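Local coordinates for putative exported protein (Bacteroides fragilis, PDB 4RAA), which is of unknown function but adopts a six-bladed beta-propeller fold and is probably exported from the cytoplasm, at residues I46-N51 with F66-A71; C133-E138 with I189-T194; E260-D265 with I310-D315; D314-A319 with F357-K362. One frame throughout, in Å; residues are numbered along the deposited sequence.

Contact 1 (I46-N51 with F66-A71); sequences IRELNN and FNKSGA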
loop_
_atom_site.group_PDB
_atom_site.type_symbol
_atom_site.label_atom_id
_atom_site.label_comp_id
_atom_site.label_asym_id
_atom_site.label_seq_id
_atom_site.Cartn_x
_atom_site.Cartn_y
_atom_site.Cartn_z
ATOM N N ILE A 46 22.730 10.721 -1.611
ATOM C CA ILE A 46 22.821 11.408 -0.313
ATOM C C ILE A 46 21.818 12.570 -0.193
ATOM O O ILE A 46 21.642 13.317 -1.140
ATOM C CB ILE A 46 24.276 11.861 -0.032
ATOM C CG1 ILE A 46 24.450 12.313 1.425
ATOM C CG2 ILE A 46 24.731 12.952 -0.998
ATOM C CD1 ILE A 46 25.897 12.528 1.815
ATOM N N ARG A 47 21.170 12.685 0.976
ATOM C CA ARG A 47 20.172 13.718 1.277
ATOM C C ARG A 47 20.315 14.219 2.715
ATOM O O ARG A 47 20.626 13.431 3.605
ATOM C CB ARG A 47 18.743 13.160 1.126
ATOM C CG ARG A 47 18.346 12.630 -0.249
ATOM C CD ARG A 47 18.352 13.712 -1.315
ATOM N NE ARG A 47 17.846 13.237 -2.612
ATOM C CZ ARG A 47 18.023 13.839 -3.802
ATOM N NH1 ARG A 47 18.759 14.955 -3.934
ATOM N NH2 ARG A 47 17.479 13.296 -4.903
ATOM N N GLU A 48 20.070 15.519 2.928
ATOM C CA GLU A 48 20.075 16.124 4.269
ATOM C C GLU A 48 18.730 15.849 4.936
ATOM O O GLU A 48 17.718 15.743 4.256
ATOM C CB GLU A 48 20.248 17.654 4.230
ATOM C CG GLU A 48 21.536 18.204 3.629
ATOM C CD GLU A 48 21.694 19.712 3.870
ATOM O OE1 GLU A 48 21.795 20.135 5.045
ATOM O OE2 GLU A 48 21.745 20.484 2.888
ATOM N N LEU A 49 18.728 15.761 6.264
ATOM C CA LEU A 49 17.498 15.578 7.063
ATOM C C LEU A 49 17.822 15.946 8.506
ATOM O O LEU A 49 18.473 15.160 9.209
ATOM C CB LEU A 49 16.969 14.143 6.969
ATOM C CG LEU A 49 15.737 13.792 7.819
ATOM C CD1 LEU A 49 14.550 14.670 7.443
ATOM C CD2 LEU A 49 15.402 12.314 7.687
ATOM N N ASN A 50 17.358 17.130 8.930
ATOM C CA ASN A 50 17.666 17.703 10.252
ATOM C C ASN A 50 19.198 17.936 10.206
ATOM O O ASN A 50 19.664 18.515 9.216
ATOM C CB ASN A 50 17.159 16.806 11.407
ATOM C CG ASN A 50 15.726 16.314 11.198
ATOM O OD1 ASN A 50 15.410 15.170 11.525
ATOM N ND2 ASN A 50 14.867 17.158 10.620
ATOM N N ASN A 51 19.975 17.499 11.202
ATOM C CA ASN A 51 21.446 17.586 11.134
ATOM C C ASN A 51 22.041 16.190 10.941
ATOM O O ASN A 51 22.953 15.766 11.671
ATOM C CB ASN A 51 22.039 18.357 12.338
ATOM C CG ASN A 51 22.020 19.871 12.142
ATOM O OD1 ASN A 51 21.290 20.402 11.301
ATOM N ND2 ASN A 51 22.843 20.572 12.917
ATOM N N PHE A 66 24.000 8.924 8.926
ATOM C CA PHE A 66 25.210 9.468 9.495
ATOM C C PHE A 66 24.914 10.886 9.975
ATOM O O PHE A 66 23.918 11.507 9.583
ATOM C CB PHE A 66 26.339 9.486 8.472
ATOM C CG PHE A 66 26.958 8.145 8.228
ATOM C CD1 PHE A 66 26.405 7.262 7.307
ATOM C CD2 PHE A 66 28.122 7.768 8.904
ATOM C CE1 PHE A 66 26.997 6.025 7.063
ATOM C CE2 PHE A 66 28.724 6.533 8.663
ATOM C CZ PHE A 66 28.157 5.658 7.742
ATOM N N ASN A 67 25.814 11.381 10.811
ATOM C CA ASN A 67 25.738 12.700 11.417
ATOM C C ASN A 67 26.569 13.683 10.579
ATOM O O ASN A 67 27.424 13.255 9.798
ATOM C CB ASN A 67 26.312 12.556 12.834
ATOM C CG ASN A 67 26.074 13.750 13.720
ATOM O OD1 ASN A 67 25.557 14.797 13.310
ATOM N ND2 ASN A 67 26.466 13.591 14.970
ATOM N N LYS A 68 26.320 14.988 10.751
ATOM C CA LYS A 68 27.109 16.067 10.098
ATOM C C LYS A 68 28.607 15.877 10.338
ATOM O O LYS A 68 29.409 16.082 9.438
ATOM C CB LYS A 68 26.712 17.464 10.620
ATOM C CG LYS A 68 25.323 17.954 10.226
ATOM C CD LYS A 68 25.218 18.356 8.762
ATOM C CE LYS A 68 23.804 18.821 8.432
ATOM N NZ LYS A 68 23.643 19.318 7.038
ATOM N N SER A 69 28.952 15.459 11.555
ATOM C CA SER A 69 30.330 15.181 11.958
ATOM C C SER A 69 30.925 13.859 11.426
ATOM O O SER A 69 32.111 13.604 11.649
ATOM C CB SER A 69 30.397 15.171 13.483
ATOM O OG SER A 69 29.520 14.177 13.981
ATOM N N GLY A 70 30.123 13.033 10.738
ATOM C CA GLY A 70 30.555 11.742 10.185
ATOM C C GLY A 70 30.290 10.520 11.058
ATOM O O GLY A 70 30.664 9.408 10.680
ATOM N N ALA A 71 29.652 10.717 12.215
ATOM C CA ALA A 71 29.335 9.630 13.144
ATOM C C ALA A 71 28.141 8.853 12.639
ATOM O O ALA A 71 27.227 9.440 12.072
ATOM C CB ALA A 71 29.021 10.178 14.529
#
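The carboxylate of Glu-48 is held through both of its oxygens. OE1 forms a salt bridge with NZ of Lys-68 at 2.8 Å, although the hydrogen bond within it is weak in geometry, and OE2 accepts a hydrogen bond from the backbone N of Asp-314. Glu-48 and Lys-68 approach each other obliquely. Lys-68 is bent at chi2 (-73°), which sets CD aside, and is extended from there to NZ, whereas Glu-48 is extended beyond CG. Strand 45-49 and strand 62-67 are the first and third strands of an antiparallel meander, with strand 52-57 between them, as expected for a propeller blade. They therefore share no backbone ladder, and the long lysine reaches across from one to the other at one end of the blade. On its way it passes Asn-51 at about a right angle, CG of Lys-68 lying 3.5 Å from the carbonyl O of Asn-51. Lys-68 itself stands in a type I beta turn, from Asn-67 to Gly-70, closed by a bond of 2.9 Å from N of Gly-70 to O of Asn-67. Val-313, on strand 312-313, touches the side chains of both Glu-48 and Lys-68.

Contact 2 (C133-E138 with I189-T194); sequences CCLQLE and IYKVGT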
loop_
_atom_site.group_PDB
_atom_site.type_symbol
_atom_site.label_atom_id
_atom_site.label_comp_id
_atom_site.label_asym_id
_atom_site.label_seq_id
_atom_site.Cartn_x
_atom_site.Cartn_y
_atom_site.Cartn_z
ATOM N N CYS A 133 12.940 5.452 -9.332
ATOM C CA CYS A 133 13.179 6.699 -8.629
ATOM C C CYS A 133 11.908 7.557 -8.592
ATOM O O CYS A 133 11.159 7.571 -9.572
ATOM C CB CYS A 133 14.367 7.340 -9.358
ATOM S SG CYS A 133 14.306 9.093 -9.662
ATOM N N CYS A 134 11.678 8.234 -7.452
ATOM C CA CYS A 134 10.482 9.060 -7.203
ATOM C C CYS A 134 10.757 10.286 -6.323
ATOM O O CYS A 134 11.707 10.287 -5.547
ATOM C CB CYS A 134 9.399 8.193 -6.527
ATOM S SG CYS A 134 7.862 9.017 -6.005
ATOM N N LEU A 135 9.912 11.313 -6.452
ATOM C CA LEU A 135 9.984 12.547 -5.637
ATOM C C LEU A 135 8.618 13.217 -5.473
ATOM O O LEU A 135 7.811 13.230 -6.417
ATOM C CB LEU A 135 10.974 13.559 -6.229
ATOM C CG LEU A 135 12.442 13.514 -5.792
ATOM C CD1 LEU A 135 13.225 14.489 -6.655
ATOM C CD2 LEU A 135 12.616 13.848 -4.304
ATOM N N GLN A 136 8.379 13.790 -4.290
ATOM C CA GLN A 136 7.109 14.455 -4.004
ATOM C C GLN A 136 7.151 15.881 -4.541
ATOM O O GLN A 136 8.048 16.642 -4.191
ATOM C CB GLN A 136 6.797 14.466 -2.499
ATOM C CG GLN A 136 5.359 14.884 -2.206
ATOM C CD GLN A 136 4.949 14.763 -0.747
ATOM O OE1 GLN A 136 5.705 15.095 0.157
ATOM N NE2 GLN A 136 3.729 14.319 -0.521
ATOM N N LEU A 137 6.185 16.226 -5.393
ATOM C CA LEU A 137 6.026 17.591 -5.932
ATOM C C LEU A 137 5.449 18.460 -4.815
ATOM O O LEU A 137 4.727 17.938 -3.965
ATOM C CB LEU A 137 5.066 17.600 -7.124
ATOM C CG LEU A 137 5.478 16.752 -8.335
ATOM C CD1 LEU A 137 4.315 16.622 -9.314
ATOM C CD2 LEU A 137 6.730 17.303 -9.011
ATOM N N GLU A 138 5.724 19.770 -4.840
ATOM C CA GLU A 138 5.273 20.693 -3.769
ATOM C C GLU A 138 3.770 20.585 -3.453
ATOM O O GLU A 138 3.380 20.664 -2.282
ATOM C CB GLU A 138 5.622 22.158 -4.067
ATOM C CG GLU A 138 5.589 23.041 -2.810
ATOM C CD GLU A 138 5.369 24.529 -3.064
ATOM O OE1 GLU A 138 5.381 24.994 -4.232
ATOM O OE2 GLU A 138 5.165 25.247 -2.059
ATOM N N ILE A 189 15.935 12.735 -11.461
ATOM C CA ILE A 189 14.915 13.625 -10.933
ATOM C C ILE A 189 15.520 14.240 -9.673
ATOM O O ILE A 189 16.123 13.502 -8.863
ATOM C CB ILE A 189 13.632 12.876 -10.517
ATOM C CG1 ILE A 189 13.211 11.833 -11.557
ATOM C CG2 ILE A 189 12.493 13.866 -10.297
ATOM C CD1 ILE A 189 11.963 11.068 -11.164
ATOM N N TYR A 190 15.370 15.559 -9.513
ATOM C CA TYR A 190 15.883 16.273 -8.331
ATOM C C TYR A 190 15.088 17.537 -7.990
ATOM O O TYR A 190 14.257 18.012 -8.789
ATOM C CB TYR A 190 17.383 16.596 -8.492
ATOM C CG TYR A 190 17.750 17.541 -9.623
ATOM C CD1 TYR A 190 17.597 18.921 -9.474
ATOM C CD2 TYR A 190 18.302 17.064 -10.830
ATOM C CE1 TYR A 190 17.933 19.805 -10.488
ATOM C CE2 TYR A 190 18.653 17.948 -11.857
ATOM C CZ TYR A 190 18.465 19.324 -11.671
ATOM O OH TYR A 190 18.786 20.243 -12.635
ATOM N N LYS A 191 15.374 18.064 -6.794
ATOM C CA LYS A 191 14.766 19.282 -6.276
ATOM C C LYS A 191 15.772 20.436 -6.152
ATOM O O LYS A 191 16.986 20.215 -6.008
ATOM C CB LYS A 191 14.100 19.043 -4.907
ATOM C CG LYS A 191 12.763 18.304 -4.959
ATOM C CD LYS A 191 11.922 18.464 -3.684
ATOM C CE LYS A 191 12.563 17.815 -2.460
ATOM N NZ LYS A 191 11.696 17.927 -1.255
ATOM N N VAL A 192 15.238 21.654 -6.278
ATOM C CA VAL A 192 15.948 22.920 -6.060
ATOM C C VAL A 192 14.862 23.778 -5.417
ATOM O O VAL A 192 13.964 24.292 -6.111
ATOM C CB VAL A 192 16.505 23.564 -7.350
ATOM C CG1 VAL A 192 17.134 24.925 -7.049
ATOM C CG2 VAL A 192 17.522 22.637 -8.020
ATOM N N GLY A 193 14.926 23.878 -4.088
ATOM C CA GLY A 193 13.890 24.525 -3.303
ATOM C C GLY A 193 12.714 23.566 -3.357
ATOM O O GLY A 193 12.889 22.347 -3.169
ATOM N N THR A 194 11.546 24.113 -3.686
ATOM C CA THR A 194 10.285 23.357 -3.812
ATOM C C THR A 194 10.070 22.701 -5.196
ATOM O O THR A 194 9.367 21.688 -5.303
ATOM C CB THR A 194 9.075 24.279 -3.503
ATOM O OG1 THR A 194 9.056 25.398 -4.407
ATOM C CG2 THR A 194 9.155 24.804 -2.058
#
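Ile-189 and Leu-135 point toward each other from two strands that belong to different sheets, and Ile-189 also meets the sulfur of Cys-133 with its other branch. The isoleucine has its two branches directed to different partners. CG2, anti to the backbone N, meets CD1 of Leu-135 at 3.8 Å; CG1, beside the backbone N (chi1 -44°), carries CD1 to within 3.4 Å of SG of Cys-133. Leu-135 reaches further still with the same CD1 methyl, which rests against the main chain at Tyr-190, 3.6 Å from its CA, and also comes to 4.2 Å from CG of Lys-191. The ring of Tyr-190 is carried on a bond that points away from this interface, and its hydroxyl is hydrogen-bonded to OE1 of Glu-261. Toward the surface the partners become polar or charged. Lys-191 passes its CD by the carbonyl O of Gln-136, and Glu-138 crosses Thr-194 obliquely, with CD of the glutamate 3.7 Å from CB of the threonine. The contact is thus made by van der Waals packing, apolar within and partly polar at the rim. Strands 134-136 and 189-192 run in similar directions, 28° apart with axes 7.4 Å from each other at the closest, a spacing of packed blades rather than of paired strands. Each is the edge strand of its own sheet: Leu-135 and Cys-133 also touch strand 85-94 through Phe-93 and Ser-91, while Ile-189 is backed by Leu-143 on strand 142-145 and Val-196 on strand 195-200.

Contact 3 (E260-D265 with I310-D315); sequences EETERD and IGSVDD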
loop_
_atom_site.group_PDB
_atom_site.type_symbol
_atom_site.label_atom_id
_atom_site.label_comp_id
_atom_site.label_asym_id
_atom_site.label_seq_id
_atom_site.Cartn_x
_atom_site.Cartn_y
_atom_site.Cartn_z
ATOM N N GLU A 260 23.705 17.709 -11.412
ATOM C CA GLU A 260 23.413 18.050 -10.017
ATOM C C GLU A 260 23.355 19.574 -9.967
ATOM O O GLU A 260 24.229 20.272 -10.481
ATOM C CB GLU A 260 24.417 17.460 -9.025
ATOM C CG GLU A 260 24.120 17.817 -7.562
ATOM C CD GLU A 260 22.650 17.644 -7.151
ATOM O OE1 GLU A 260 21.983 16.675 -7.595
ATOM O OE2 GLU A 260 22.162 18.476 -6.353
ATOM N N GLU A 261 22.283 20.090 -9.375
ATOM C CA GLU A 261 22.058 21.533 -9.304
ATOM C C GLU A 261 21.895 21.994 -7.853
ATOM O O GLU A 261 21.395 21.241 -7.017
ATOM C CB GLU A 261 20.820 21.892 -10.145
ATOM C CG GLU A 261 20.755 23.366 -10.547
ATOM C CD GLU A 261 19.549 23.748 -11.399
ATOM O OE1 GLU A 261 18.904 22.896 -12.052
ATOM O OE2 GLU A 261 19.246 24.956 -11.438
ATOM N N THR A 262 22.376 23.208 -7.566
ATOM C CA THR A 262 22.225 23.874 -6.256
ATOM C C THR A 262 21.696 25.290 -6.542
ATOM O O THR A 262 21.350 25.585 -7.686
ATOM C CB THR A 262 23.554 23.923 -5.447
ATOM O OG1 THR A 262 24.487 24.812 -6.067
ATOM C CG2 THR A 262 24.177 22.538 -5.308
ATOM N N GLU A 263 21.613 26.142 -5.517
ATOM C CA GLU A 263 21.177 27.543 -5.688
ATOM C C GLU A 263 22.204 28.396 -6.419
ATOM O O GLU A 263 21.822 29.303 -7.145
ATOM C CB GLU A 263 20.874 28.218 -4.334
ATOM C CG GLU A 263 19.727 27.604 -3.529
ATOM C CD GLU A 263 18.353 27.710 -4.196
ATOM O OE1 GLU A 263 18.150 28.559 -5.096
ATOM O OE2 GLU A 263 17.449 26.939 -3.799
ATOM N N ARG A 264 23.489 28.094 -6.229
ATOM C CA ARG A 264 24.598 28.889 -6.779
ATOM C C ARG A 264 25.278 28.336 -8.041
ATOM O O ARG A 264 25.786 29.126 -8.848
ATOM C CB ARG A 264 25.666 29.124 -5.690
ATOM C CG ARG A 264 26.384 27.878 -5.165
ATOM C CD ARG A 264 27.520 28.237 -4.224
ATOM N NE ARG A 264 27.065 28.756 -2.932
ATOM C CZ ARG A 264 27.864 29.198 -1.955
ATOM N NH1 ARG A 264 29.198 29.211 -2.089
ATOM N NH2 ARG A 264 27.326 29.642 -0.820
ATOM N N ASP A 265 25.310 27.008 -8.194
ATOM C CA ASP A 265 25.989 26.354 -9.319
ATOM C C ASP A 265 25.258 25.139 -9.903
ATOM O O ASP A 265 24.191 24.742 -9.421
ATOM C CB ASP A 265 27.423 25.985 -8.897
ATOM C CG ASP A 265 27.490 24.911 -7.811
ATOM O OD1 ASP A 265 26.516 24.154 -7.612
ATOM O OD2 ASP A 265 28.560 24.806 -7.164
ATOM N N ILE A 310 24.905 11.347 -6.232
ATOM C CA ILE A 310 23.737 12.151 -6.565
ATOM C C ILE A 310 23.298 12.786 -5.224
ATOM O O ILE A 310 23.478 12.185 -4.165
ATOM C CB ILE A 310 22.692 11.334 -7.364
ATOM C CG1 ILE A 310 23.337 10.900 -8.705
ATOM C CG2 ILE A 310 21.442 12.175 -7.619
ATOM C CD1 ILE A 310 22.695 9.732 -9.420
ATOM N N GLY A 311 22.779 14.013 -5.294
ATOM C CA GLY A 311 22.438 14.855 -4.129
ATOM C C GLY A 311 23.549 15.833 -3.728
ATOM O O GLY A 311 24.705 15.709 -4.153
ATOM N N SER A 312 23.177 16.808 -2.905
ATOM C CA SER A 312 24.084 17.828 -2.367
ATOM C C SER A 312 23.774 18.116 -0.888
ATOM O O SER A 312 22.740 17.681 -0.368
ATOM C CB SER A 312 24.021 19.100 -3.213
ATOM O OG SER A 312 22.688 19.503 -3.453
ATOM N N VAL A 313 24.689 18.822 -0.219
ATOM C CA VAL A 313 24.593 19.132 1.223
ATOM C C VAL A 313 25.009 20.589 1.452
ATOM O O VAL A 313 26.186 20.913 1.287
ATOM C CB VAL A 313 25.522 18.185 2.039
ATOM C CG1 VAL A 313 25.464 18.476 3.542
ATOM C CG2 VAL A 313 25.193 16.716 1.760
ATOM N N ASP A 314 24.058 21.461 1.812
ATOM C CA ASP A 314 24.320 22.907 2.021
ATOM C C ASP A 314 24.984 23.474 0.731
ATOM O O ASP A 314 26.047 24.118 0.772
ATOM C CB ASP A 314 25.164 23.105 3.312
ATOM C CG ASP A 314 25.421 24.573 3.665
ATOM O OD1 ASP A 314 24.584 25.450 3.345
ATOM O OD2 ASP A 314 26.486 24.835 4.270
ATOM N N ASP A 315 24.370 23.141 -0.410
ATOM C CA ASP A 315 24.855 23.494 -1.750
ATOM C C ASP A 315 26.267 22.948 -2.135
ATOM O O ASP A 315 26.863 23.437 -3.099
ATOM C CB ASP A 315 24.734 25.018 -1.988
ATOM C CG ASP A 315 23.278 25.534 -1.926
ATOM O OD1 ASP A 315 22.309 24.749 -2.031
ATOM O OD2 ASP A 315 23.104 26.768 -1.812
#
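The carboxylate of Asp-315 lies against the turn formed by Thr-262 and Glu-263: OD1 is 3.7 Å from CB of Thr-262, and OD2 is 3.7 Å from CB of Glu-263. Its plane is inclined by 52° to the carboxylate of Glu-263, which stays apart from it. NE of Arg-264, 4.6 Å from OD2 of Asp-315, is beyond salt-bridge distance but may offset part of the negative charge, although NH1 of Arg-264 is salt-bridged to Glu-26. The second carboxylate, of Glu-260, is less certain because the residue is modelled in two conformers; in one of them OG of Ser-312 donates a hydrogen bond of 3.1 Å to OE2 of Glu-260, arriving from above the carboxylate plane. The CG2 methyl of Thr-262 packs 3.6 Å from the carbonyl O of Asp-315. OG1 of the same threonine donates to OD1 of Asp-265 at 2.6 Å, 56° out of that carboxylate plane. The turn is the loop of a beta hairpin, strands 254-261 and 265-272, and packs its blade of the propeller against the next, beside the short, weakly bonded edge strand at about 312-313, with His-317 of strand 316-321 lying against Glu-260 and Thr-262.

Contact 4 (D314-A319 with F357-K362); sequences DDYHVA and FVRIKK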
loop_
_atom_site.group_PDB
_atom_site.type_symbol
_atom_site.label_atom_id
_atom_site.label_comp_id
_atom_site.label_asym_id
_atom_site.label_seq_id
_atom_site.Cartn_x
_atom_site.Cartn_y
_atom_site.Cartn_z
ATOM N N ASP A 314 24.058 21.461 1.812
ATOM C CA ASP A 314 24.320 22.907 2.021
ATOM C C ASP A 314 24.984 23.474 0.731
ATOM O O ASP A 314 26.047 24.118 0.772
ATOM C CB ASP A 314 25.164 23.105 3.312
ATOM C CG ASP A 314 25.421 24.573 3.665
ATOM O OD1 ASP A 314 24.584 25.450 3.345
ATOM O OD2 ASP A 314 26.486 24.835 4.270
ATOM N N ASP A 315 24.370 23.141 -0.410
ATOM C CA ASP A 315 24.855 23.494 -1.750
ATOM C C ASP A 315 26.267 22.948 -2.135
ATOM O O ASP A 315 26.863 23.437 -3.099
ATOM C CB ASP A 315 24.734 25.018 -1.988
ATOM C CG ASP A 315 23.278 25.534 -1.926
ATOM O OD1 ASP A 315 22.309 24.749 -2.031
ATOM O OD2 ASP A 315 23.104 26.768 -1.812
ATOM N N TYR A 316 26.780 21.938 -1.415
ATOM C CA TYR A 316 28.073 21.285 -1.730
ATOM C C TYR A 316 27.809 19.974 -2.479
ATOM O O TYR A 316 26.964 19.186 -2.061
ATOM C CB TYR A 316 28.925 20.952 -0.484
ATOM C CG TYR A 316 29.674 22.102 0.171
ATOM C CD1 TYR A 316 30.973 22.448 -0.243
ATOM C CD2 TYR A 316 29.111 22.821 1.235
ATOM C CE1 TYR A 316 31.673 23.488 0.365
ATOM C CE2 TYR A 316 29.803 23.867 1.848
ATOM C CZ TYR A 316 31.080 24.194 1.416
ATOM O OH TYR A 316 31.747 25.227 2.025
ATOM N N HIS A 317 28.549 19.752 -3.568
ATOM C CA HIS A 317 28.484 18.512 -4.353
ATOM C C HIS A 317 29.325 17.487 -3.604
ATOM O O HIS A 317 30.367 17.852 -3.057
ATOM C CB HIS A 317 29.020 18.732 -5.765
ATOM C CG HIS A 317 28.206 19.697 -6.558
ATOM N ND1 HIS A 317 27.410 19.306 -7.610
ATOM C CD2 HIS A 317 28.014 21.030 -6.415
ATOM C CE1 HIS A 317 26.785 20.362 -8.098
ATOM N NE2 HIS A 317 27.131 21.419 -7.392
ATOM N N VAL A 318 28.874 16.228 -3.578
ATOM C CA VAL A 318 29.525 15.150 -2.824
ATOM C C VAL A 318 30.209 14.171 -3.768
ATOM O O VAL A 318 29.628 13.787 -4.777
ATOM C CB VAL A 318 28.506 14.374 -1.949
ATOM C CG1 VAL A 318 29.196 13.262 -1.143
ATOM C CG2 VAL A 318 27.768 15.334 -1.020
ATOM N N ALA A 319 31.424 13.752 -3.413
ATOM C CA ALA A 319 32.186 12.760 -4.185
ATOM C C ALA A 319 32.973 11.874 -3.215
ATOM O O ALA A 319 33.901 12.362 -2.588
ATOM C CB ALA A 319 33.130 13.455 -5.147
ATOM N N PHE A 357 33.381 17.510 -0.269
ATOM C CA PHE A 357 32.322 18.500 -0.412
ATOM C C PHE A 357 32.959 19.624 -1.220
ATOM O O PHE A 357 33.971 20.190 -0.782
ATOM C CB PHE A 357 31.830 18.983 0.942
ATOM C CG PHE A 357 31.046 17.948 1.690
ATOM C CD1 PHE A 357 31.696 17.008 2.479
ATOM C CD2 PHE A 357 29.655 17.899 1.602
ATOM C CE1 PHE A 357 30.972 16.041 3.171
ATOM C CE2 PHE A 357 28.934 16.937 2.299
ATOM C CZ PHE A 357 29.590 16.007 3.080
ATOM N N VAL A 358 32.385 19.923 -2.392
ATOM C CA VAL A 358 32.913 20.943 -3.318
ATOM C C VAL A 358 31.803 21.750 -3.990
ATOM O O VAL A 358 30.755 21.209 -4.320
ATOM C CB VAL A 358 33.831 20.281 -4.390
ATOM C CG1 VAL A 358 33.098 19.211 -5.195
ATOM C CG2 VAL A 358 34.452 21.315 -5.321
ATOM N N ARG A 359 32.043 23.044 -4.180
ATOM C CA ARG A 359 31.098 23.946 -4.864
ATOM C C ARG A 359 31.826 25.173 -5.402
ATOM O O ARG A 359 33.000 25.383 -5.098
ATOM C CB ARG A 359 29.967 24.384 -3.923
ATOM C CG ARG A 359 30.417 25.173 -2.699
ATOM C CD ARG A 359 29.271 25.527 -1.759
ATOM N NE ARG A 359 29.738 26.331 -0.621
ATOM C CZ ARG A 359 28.974 26.831 0.356
ATOM N NH1 ARG A 359 27.651 26.627 0.385
ATOM N NH2 ARG A 359 29.545 27.549 1.329
ATOM N N ILE A 360 31.115 25.978 -6.187
ATOM C CA ILE A 360 31.661 27.227 -6.712
ATOM C C ILE A 360 31.678 28.193 -5.535
ATOM O O ILE A 360 30.660 28.341 -4.844
ATOM C CB ILE A 360 30.813 27.790 -7.887
ATOM C CG1 ILE A 360 30.865 26.851 -9.107
ATOM C CG2 ILE A 360 31.270 29.192 -8.303
ATOM C CD1 ILE A 360 32.189 26.806 -9.855
ATOM N N LYS A 361 32.833 28.810 -5.288
ATOM C CA LYS A 361 32.954 29.811 -4.222
ATOM C C LYS A 361 32.365 31.139 -4.708
ATOM O O LYS A 361 32.471 31.455 -5.904
ATOM C CB LYS A 361 34.416 29.999 -3.771
ATOM C CG LYS A 361 35.380 30.641 -4.779
ATOM C CD LYS A 361 36.825 30.701 -4.281
ATOM C CE LYS A 361 36.981 31.573 -3.038
ATOM N NZ LYS A 361 38.394 31.737 -2.619
ATOM N N LYS A 362 31.731 31.885 -3.794
ATOM C CA LYS A 362 31.219 33.243 -4.085
ATOM C C LYS A 362 32.260 34.261 -3.622
ATOM O O LYS A 362 33.398 33.921 -3.263
ATOM C CB LYS A 362 29.864 33.512 -3.415
ATOM C CG LYS A 362 28.742 32.634 -3.938
ATOM C CD LYS A 362 27.375 33.163 -3.535
ATOM C CE LYS A 362 26.282 32.174 -3.911
ATOM N NZ LYS A 362 24.935 32.737 -3.656
ATOM O OXT LYS A 362 31.990 35.459 -3.603
#
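Tyr-316 and Arg-359 supply the stacking. The guanidinium lies flat on one face of the phenol ring, centres 4.0 Å apart and planes 19° from parallel, while CD of Arg-359 makes a CH-pi contact 3.7 Å from the ring centroid. The arginine chain leaves with CG between the backbone N and the carbonyl carbon (chi1 62°) and stays extended to NE, which is salt-bridged to Glu-26. The strands pair antiparallel at His-317 and Val-358, a hydrogen-bonded pair: N of His-317 donates to O of Val-358 at 2.7 Å, and N of Val-358 returns a bond of 3.0 Å to O of His-317. Apolar contacts lie on the face bearing Val-318 and Phe-357, a non-hydrogen-bonded pair whose side chains run alongside each other, CG2 of Val-318 being 3.9 Å from CE2 of Phe-357. CB of Tyr-316 sits at the edge of the phenylalanine ring. On the face of His-317 and Val-358, the imidazole stacks on Phe-267 and bonds to Asp-265 through NE2. Strand 354-360, close to the C-terminus, pairs here with strand 316-321 and on its other side with the early strand 25-31, so that one blade is built from both ends of the chain, the closure seen in many beta-propellers.

Contact 1 is a surface contact, whereas contacts 2, 3 and 4 are partly buried. Contact 4 joins neighbouring strands of one sheet by a backbone ladder; contact 1 bridges strands of one blade that are not neighbours, by a charged side chain. Contacts 2 and 3 connect different sheets, the first mainly by apolar packing, the second by carboxylates and hydroxyls. Contacts 3 and 4 share Asp-314 and Asp-315, their centres about 7 Å apart, and are further tied by Asp-265 to His-317 and Ile-360. Asp-314 also links them to contact 1 through Glu-48, and Tyr-190 with Glu-261 links contact 2 to contact 3.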